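Local coordinates for negative regulator of ofd1 (Schizosaccharomyces pombe, PDB 3QTM), which is required for correct translation termination, stabilises the released N-terminal domain of the transcription factor Sre1 and directly inhibits Ofd1, at residues I234-V239 with V276-V281; N241-F246 with S269-N274. All coordinates share one frame; numbering follows the deposited sequence.

Contacts 1 and 2 lie on the same pair of antiparallel helices, 229-254 and 262-285, in the C-terminal part of this all-helical protein. The segments of contact 2 both fall between those of contact 1 in sequence, so contact 2 is the one nearer the turn of the hairpin. Their centres are about 10 Å apart. The axes of the short segments are 8.1 Å apart in contact 2 and 9.5 Å in contact 1. Aromatic rings dominate contact 2, whereas small side chains, a glutamine and a water make up contact 1. The two meet where T278 OG1 packs 3.3 Å from Y243 CE2.

Contact 1 of 2, residues I234-V239 with V276-V281; sequences IAQEAV and VDTWNV
Q236 packs against T278 and V281 where helices 229-254 and 262-285 run side by side. The direct contacts are van der Waals and few, and most set a methyl against an oxygen. T278 CG2 lies 3.5 Å from the backbone Q236 O and equally near the side-chain OE1. With chi1 at -66°, T278 OG1 stands beside the backbone N and the methyl CG2 points at Q236. OG1 lies 4.1 Å from V239 CG1, and the two short side chains cross at about a right angle. The bend of Q236 at chi2 (-69°) brings CG and CD against V281 CG1 and OE1 near T278 CG2. V281 CG1 is 3.9 Å from Q236 NE2, a contact between a methyl and the amide group, with no polar bond.

The polar link is made by a water. It donates to Q236 OE1 at 2.7 Å and also hydrogen-bonds T278 OG1 at 2.6 Å. The water therefore joins the two helices through one amide oxygen and one hydroxyl. With an alanine here the amide is gone; the water would probably lose its acceptor on helix 229-254, and V281 CG1 is likely to be left with a gap beside it.

The short segments are antiparallel, their N-to-C directions at 162°. An antiparallel helical hairpin of this kind is consistent with the tetratricopeptide-like clan to which the region belongs. On one flank helix 213-220 packs against helix 229-254, with L219 touching Q236 and W218 touching A238 and V239. On another, helix 292-305 meets W279 and V276 of helix 262-285. The two-helix layer thus sits between its chain neighbours, and the E237 to R291 salt bridge ties it to the residue just before helix 292-305.

Contact 2 of 2, residues N241-F246 with S269-N274; sequences NNYTTF and SSWLNN
Y243 and W271 face each other where the two helical segments run antiparallel, their N-to-C directions at 157° and their axes 8.1 Å apart at closest approach, with the two CA atoms 5.6 Å apart. W271 is the central side chain. With its CG anti to the carbonyl carbon and beside the backbone N, the indole is carried across to Y243 and F246 on segment 241-246. F246 lies over one face of the indole in an offset stack. Its ring and the five-membered ring of W271 are nearly parallel, with planes at 7° and centroids 4.6 Å from each other. The F246 ring is shifted toward the rim of the indole, so F246 CD2 meets W271 CZ2. F246 CB also sits over the centre of the five-membered ring and makes a CH-pi contact. The six-membered ring of W271 instead meets Y243 obliquely, with planes at 39°, and W271 CZ3 comes 3.6 Å from Y243 CD1.

Y243, F246 and W271 form an aromatic cluster between the two antiparallel helices, in a region assigned to the tetratricopeptide-like clan. N274 lies one helical turn on from W271 and borders the cluster. Its CB packs over a face of the Y243 ring as a CH-pi contact, 4.1 Å from the ring centroid. N274 O also lies 3.6 Å from Y243 CD2.

Behind this interface, T245 OG1 donates to N241 O at 2.7 Å. The backbone N of T245 reaches the same oxygen from the opposite face of the carbonyl plane. F246 also meets the ring of Y250, one turn further along helix 229-254, while A247 touches W271.

Contact 1 of 2, residues I234-V239 with V276-V281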
loop_
_atom_site.group_PDB
_atom_site.type_symbol
_atom_site.label_atom_id
_atom_site.label_comp_id
_atom_site.label_asym_id
_atom_site.label_seq_id
_atom_site.Cartn_x
_atom_site.Cartn_y
_atom_site.Cartn_z
ATOM N N ILE A 234 -1.228 -10.881 -1.787
ATOM C CA ILE A 234 -1.647 -9.525 -1.461
ATOM C C ILE A 234 -0.726 -8.497 -2.127
ATOM O O ILE A 234 -1.194 -7.528 -2.731
ATOM C CB ILE A 234 -1.681 -9.279 0.069
ATOM C CG1 ILE A 234 -2.601 -10.308 0.752
ATOM C CG2 ILE A 234 -2.108 -7.831 0.358
ATOM C CD1 ILE A 234 -2.757 -10.121 2.254
ATOM N N ALA A 235 0.582 -8.723 -2.009
ATOM C CA ALA A 235 1.598 -7.868 -2.633
ATOM C C ALA A 235 1.487 -7.833 -4.170
ATOM O O ALA A 235 1.525 -6.764 -4.782
ATOM C CB ALA A 235 3.003 -8.338 -2.213
ATOM N N GLN A 236 1.364 -9.007 -4.784
ATOM C CA GLN A 236 1.300 -9.099 -6.241
ATOM C C GLN A 236 0.010 -8.480 -6.774
ATOM O O GLN A 236 0.019 -7.838 -7.821
ATOM C CB GLN A 236 1.451 -10.546 -6.720
ATOM C CG GLN A 236 2.831 -11.157 -6.491
ATOM C CD GLN A 236 3.926 -10.534 -7.362
ATOM O OE1 GLN A 236 3.671 -9.654 -8.193
ATOM N NE2 GLN A 236 5.153 -10.992 -7.169
ATOM N N GLU A 237 -1.094 -8.650 -6.045
ATOM C CA GLU A 237 -2.345 -7.968 -6.392
ATOM C C GLU A 237 -2.191 -6.443 -6.397
ATOM O O GLU A 237 -2.761 -5.755 -7.257
ATOM C CB GLU A 237 -3.477 -8.367 -5.441
ATOM C CG GLU A 237 -3.870 -9.837 -5.499
ATOM C CD GLU A 237 -4.921 -10.123 -6.554
ATOM O OE1 GLU A 237 -4.932 -9.420 -7.589
ATOM O OE2 GLU A 237 -5.744 -11.044 -6.347
ATOM N N ALA A 238 -1.438 -5.910 -5.435
ATOM C CA ALA A 238 -1.211 -4.465 -5.385
ATOM C C ALA A 238 -0.310 -4.038 -6.550
ATOM O O ALA A 238 -0.475 -2.962 -7.124
ATOM C CB ALA A 238 -0.593 -4.049 -4.049
ATOM N N VAL A 239 0.659 -4.878 -6.891
ATOM C CA VAL A 239 1.492 -4.598 -8.058
ATOM C C VAL A 239 0.666 -4.666 -9.352
ATOM O O VAL A 239 0.733 -3.768 -10.180
ATOM C CB VAL A 239 2.692 -5.540 -8.136
ATOM C CG1 VAL A 239 3.434 -5.345 -9.457
ATOM C CG2 VAL A 239 3.604 -5.305 -6.939
ATOM N N VAL A 276 0.154 -8.593 -17.554
ATOM C CA VAL A 276 0.022 -10.001 -17.919
ATOM C C VAL A 276 1.022 -10.847 -17.156
ATOM O O VAL A 276 0.684 -11.917 -16.639
ATOM C CB VAL A 276 0.210 -10.226 -19.435
ATOM C CG1 VAL A 276 0.218 -11.726 -19.752
ATOM C CG2 VAL A 276 -0.892 -9.520 -20.206
ATOM N N ASP A 277 2.259 -10.361 -17.080
ATOM C CA ASP A 277 3.319 -11.104 -16.408
ATOM C C ASP A 277 2.957 -11.325 -14.948
ATOM O O ASP A 277 3.068 -12.438 -14.428
ATOM C CB ASP A 277 4.648 -10.361 -16.525
ATOM C CG ASP A 277 5.129 -10.248 -17.974
ATOM O OD1 ASP A 277 4.721 -11.089 -18.804
ATOM O OD2 ASP A 277 5.915 -9.324 -18.282
ATOM N N THR A 278 2.503 -10.254 -14.304
ATOM C CA THR A 278 2.146 -10.290 -12.896
ATOM C C THR A 278 0.876 -11.114 -12.653
ATOM O O THR A 278 0.798 -11.854 -11.674
ATOM C CB THR A 278 2.024 -8.860 -12.305
ATOM O OG1 THR A 278 3.316 -8.230 -12.319
ATOM C CG2 THR A 278 1.474 -8.890 -10.860
ATOM N N TRP A 279 -0.103 -11.004 -13.545
ATOM C CA TRP A 279 -1.284 -11.876 -13.455
ATOM C C TRP A 279 -0.881 -13.357 -13.470
ATOM O O TRP A 279 -1.436 -14.161 -12.729
ATOM C CB TRP A 279 -2.300 -11.594 -14.570
ATOM C CG TRP A 279 -3.503 -12.500 -14.474
ATOM C CD1 TRP A 279 -4.673 -12.252 -13.807
ATOM C CD2 TRP A 279 -3.634 -13.813 -15.034
ATOM N NE1 TRP A 279 -5.528 -13.327 -13.930
ATOM C CE2 TRP A 279 -4.910 -14.298 -14.676
ATOM C CE3 TRP A 279 -2.798 -14.625 -15.808
ATOM C CZ2 TRP A 279 -5.366 -15.556 -15.069
ATOM C CZ3 TRP A 279 -3.253 -15.871 -16.194
ATOM C CH2 TRP A 279 -4.529 -16.322 -15.829
ATOM N N ASN A 280 0.092 -13.705 -14.310
ATOM C CA ASN A 280 0.595 -15.078 -14.368
ATOM C C ASN A 280 1.226 -15.545 -13.055
ATOM O O ASN A 280 1.051 -16.695 -12.646
ATOM C CB ASN A 280 1.574 -15.274 -15.545
ATOM C CG ASN A 280 0.857 -15.605 -16.846
ATOM O OD1 ASN A 280 1.012 -14.909 -17.847
ATOM N ND2 ASN A 280 0.044 -16.657 -16.826
ATOM N N VAL A 281 1.966 -14.655 -12.398
ATOM C CA VAL A 281 2.524 -14.978 -11.093
ATOM C C VAL A 281 1.376 -15.252 -10.113
ATOM O O VAL A 281 1.412 -16.214 -9.358
ATOM C CB VAL A 281 3.393 -13.831 -10.556
ATOM C CG1 VAL A 281 3.699 -14.041 -9.073
ATOM C CG2 VAL A 281 4.691 -13.683 -11.399
HETATM O O HOH W 1 4.966 -9.023 -10.504
#

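Contact 2 of 2, residues N241-F246 with S269-N274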
loop_
_atom_site.group_PDB
_atom_site.type_symbol
_atom_site.label_atom_id
_atom_site.label_comp_id
_atom_site.label_asym_id
_atom_site.label_seq_id
_atom_site.Cartn_x
_atom_site.Cartn_y
_atom_site.Cartn_z
ATOM N N ASN A 241 -2.452 -4.096 -9.699
ATOM C CA ASN A 241 -3.250 -2.868 -9.687
ATOM C C ASN A 241 -2.493 -1.617 -10.143
ATOM O O ASN A 241 -3.014 -0.802 -10.907
ATOM C CB ASN A 241 -3.831 -2.616 -8.298
ATOM C CG ASN A 241 -4.618 -1.319 -8.231
ATOM O OD1 ASN A 241 -5.635 -1.170 -8.908
ATOM N ND2 ASN A 241 -4.149 -0.370 -7.421
ATOM N N ASN A 242 -1.269 -1.441 -9.662
ATOM C CA ASN A 242 -0.470 -0.304 -10.109
ATOM C C ASN A 242 -0.146 -0.372 -11.610
ATOM O O ASN A 242 -0.237 0.638 -12.312
ATOM C CB ASN A 242 0.786 -0.134 -9.251
ATOM C CG ASN A 242 0.475 0.470 -7.863
ATOM O OD1 ASN A 242 0.281 1.679 -7.723
ATOM N ND2 ASN A 242 0.436 -0.381 -6.838
ATOM N N TYR A 243 0.206 -1.555 -12.111
ATOM C CA TYR A 243 0.456 -1.701 -13.548
ATOM C C TYR A 243 -0.768 -1.344 -14.397
ATOM O O TYR A 243 -0.661 -0.599 -15.371
ATOM C CB TYR A 243 0.931 -3.108 -13.905
ATOM C CG TYR A 243 2.287 -3.445 -13.345
ATOM C CD1 TYR A 243 3.119 -2.450 -12.855
ATOM C CD2 TYR A 243 2.747 -4.760 -13.324
ATOM C CE1 TYR A 243 4.366 -2.749 -12.338
ATOM C CE2 TYR A 243 3.997 -5.067 -12.811
ATOM C CZ TYR A 243 4.802 -4.056 -12.321
ATOM O OH TYR A 243 6.046 -4.357 -11.810
ATOM N N THR A 244 -1.929 -1.881 -14.032
ATOM C CA THR A 244 -3.111 -1.668 -14.847
ATOM C C THR A 244 -3.539 -0.216 -14.767
ATOM O O THR A 244 -4.111 0.319 -15.707
ATOM C CB THR A 244 -4.273 -2.588 -14.434
ATOM O OG1 THR A 244 -4.590 -2.365 -13.059
ATOM C CG2 THR A 244 -3.880 -4.052 -14.629
ATOM N N THR A 245 -3.253 0.432 -13.647
ATOM C CA THR A 245 -3.625 1.837 -13.507
ATOM C C THR A 245 -2.736 2.715 -14.373
ATOM O O THR A 245 -3.197 3.684 -14.974
ATOM C CB THR A 245 -3.549 2.310 -12.056
ATOM O OG1 THR A 245 -4.421 1.505 -11.259
ATOM C CG2 THR A 245 -3.972 3.772 -11.954
ATOM N N PHE A 246 -1.458 2.376 -14.445
ATOM C CA PHE A 246 -0.565 3.139 -15.292
ATOM C C PHE A 246 -0.981 2.965 -16.755
ATOM O O PHE A 246 -1.014 3.928 -17.530
ATOM C CB PHE A 246 0.883 2.720 -15.084
ATOM C CG PHE A 246 1.828 3.874 -15.028
ATOM C CD1 PHE A 246 1.612 4.996 -15.810
ATOM C CD2 PHE A 246 2.934 3.844 -14.199
ATOM C CE1 PHE A 246 2.481 6.076 -15.763
ATOM C CE2 PHE A 246 3.812 4.922 -14.146
ATOM C CZ PHE A 246 3.584 6.037 -14.930
ATOM N N SER A 269 0.978 -0.281 -23.829
ATOM C CA SER A 269 1.158 -1.699 -24.120
ATOM C C SER A 269 2.217 -2.350 -23.242
ATOM O O SER A 269 2.095 -3.519 -22.882
ATOM C CB SER A 269 1.505 -1.908 -25.598
ATOM O OG SER A 269 0.455 -1.438 -26.425
ATOM N N SER A 270 3.265 -1.607 -22.909
ATOM C CA SER A 270 4.269 -2.130 -21.991
ATOM C C SER A 270 3.653 -2.410 -20.630
ATOM O O SER A 270 3.941 -3.429 -19.993
ATOM C CB SER A 270 5.430 -1.155 -21.830
ATOM O OG SER A 270 6.565 -1.629 -22.515
ATOM N N TRP A 271 2.810 -1.495 -20.175
ATOM C CA TRP A 271 2.205 -1.662 -18.864
ATOM C C TRP A 271 1.187 -2.796 -18.864
ATOM O O TRP A 271 1.102 -3.558 -17.900
ATOM C CB TRP A 271 1.613 -0.343 -18.366
ATOM C CG TRP A 271 2.688 0.612 -18.001
ATOM C CD1 TRP A 271 2.973 1.805 -18.602
ATOM C CD2 TRP A 271 3.661 0.438 -16.968
ATOM N NE1 TRP A 271 4.061 2.389 -17.999
ATOM C CE2 TRP A 271 4.502 1.570 -16.992
ATOM C CE3 TRP A 271 3.901 -0.568 -16.019
ATOM C CZ2 TRP A 271 5.560 1.732 -16.095
ATOM C CZ3 TRP A 271 4.957 -0.408 -15.138
ATOM C CH2 TRP A 271 5.774 0.733 -15.183
ATOM N N LEU A 272 0.437 -2.923 -19.954
ATOM C CA LEU A 272 -0.532 -4.004 -20.074
ATOM C C LEU A 272 0.173 -5.355 -20.075
ATOM O O LEU A 272 -0.275 -6.304 -19.420
ATOM C CB LEU A 272 -1.397 -3.830 -21.323
ATOM C CG LEU A 272 -2.389 -2.666 -21.231
ATOM C CD1 LEU A 272 -3.113 -2.422 -22.558
ATOM C CD2 LEU A 272 -3.379 -2.903 -20.103
ATOM N N ASN A 273 1.298 -5.435 -20.780
ATOM C CA ASN A 273 2.082 -6.667 -20.790
ATOM C C ASN A 273 2.784 -6.983 -19.465
ATOM O O ASN A 273 2.943 -8.149 -19.113
ATOM C CB ASN A 273 3.083 -6.663 -21.948
ATOM C CG ASN A 273 2.463 -7.155 -23.237
ATOM O OD1 ASN A 273 1.794 -8.193 -23.256
ATOM N ND2 ASN A 273 2.663 -6.407 -24.317
ATOM N N ASN A 274 3.218 -5.947 -18.745
ATOM C CA ASN A 274 3.680 -6.115 -17.367
ATOM C C ASN A 274 2.561 -6.710 -16.506
ATOM O O ASN A 274 2.794 -7.569 -15.651
ATOM C CB ASN A 274 4.112 -4.772 -16.781
ATOM C CG ASN A 274 5.454 -4.300 -17.319
ATOM O OD1 ASN A 274 6.313 -5.110 -17.677
ATOM N ND2 ASN A 274 5.640 -2.985 -17.370
#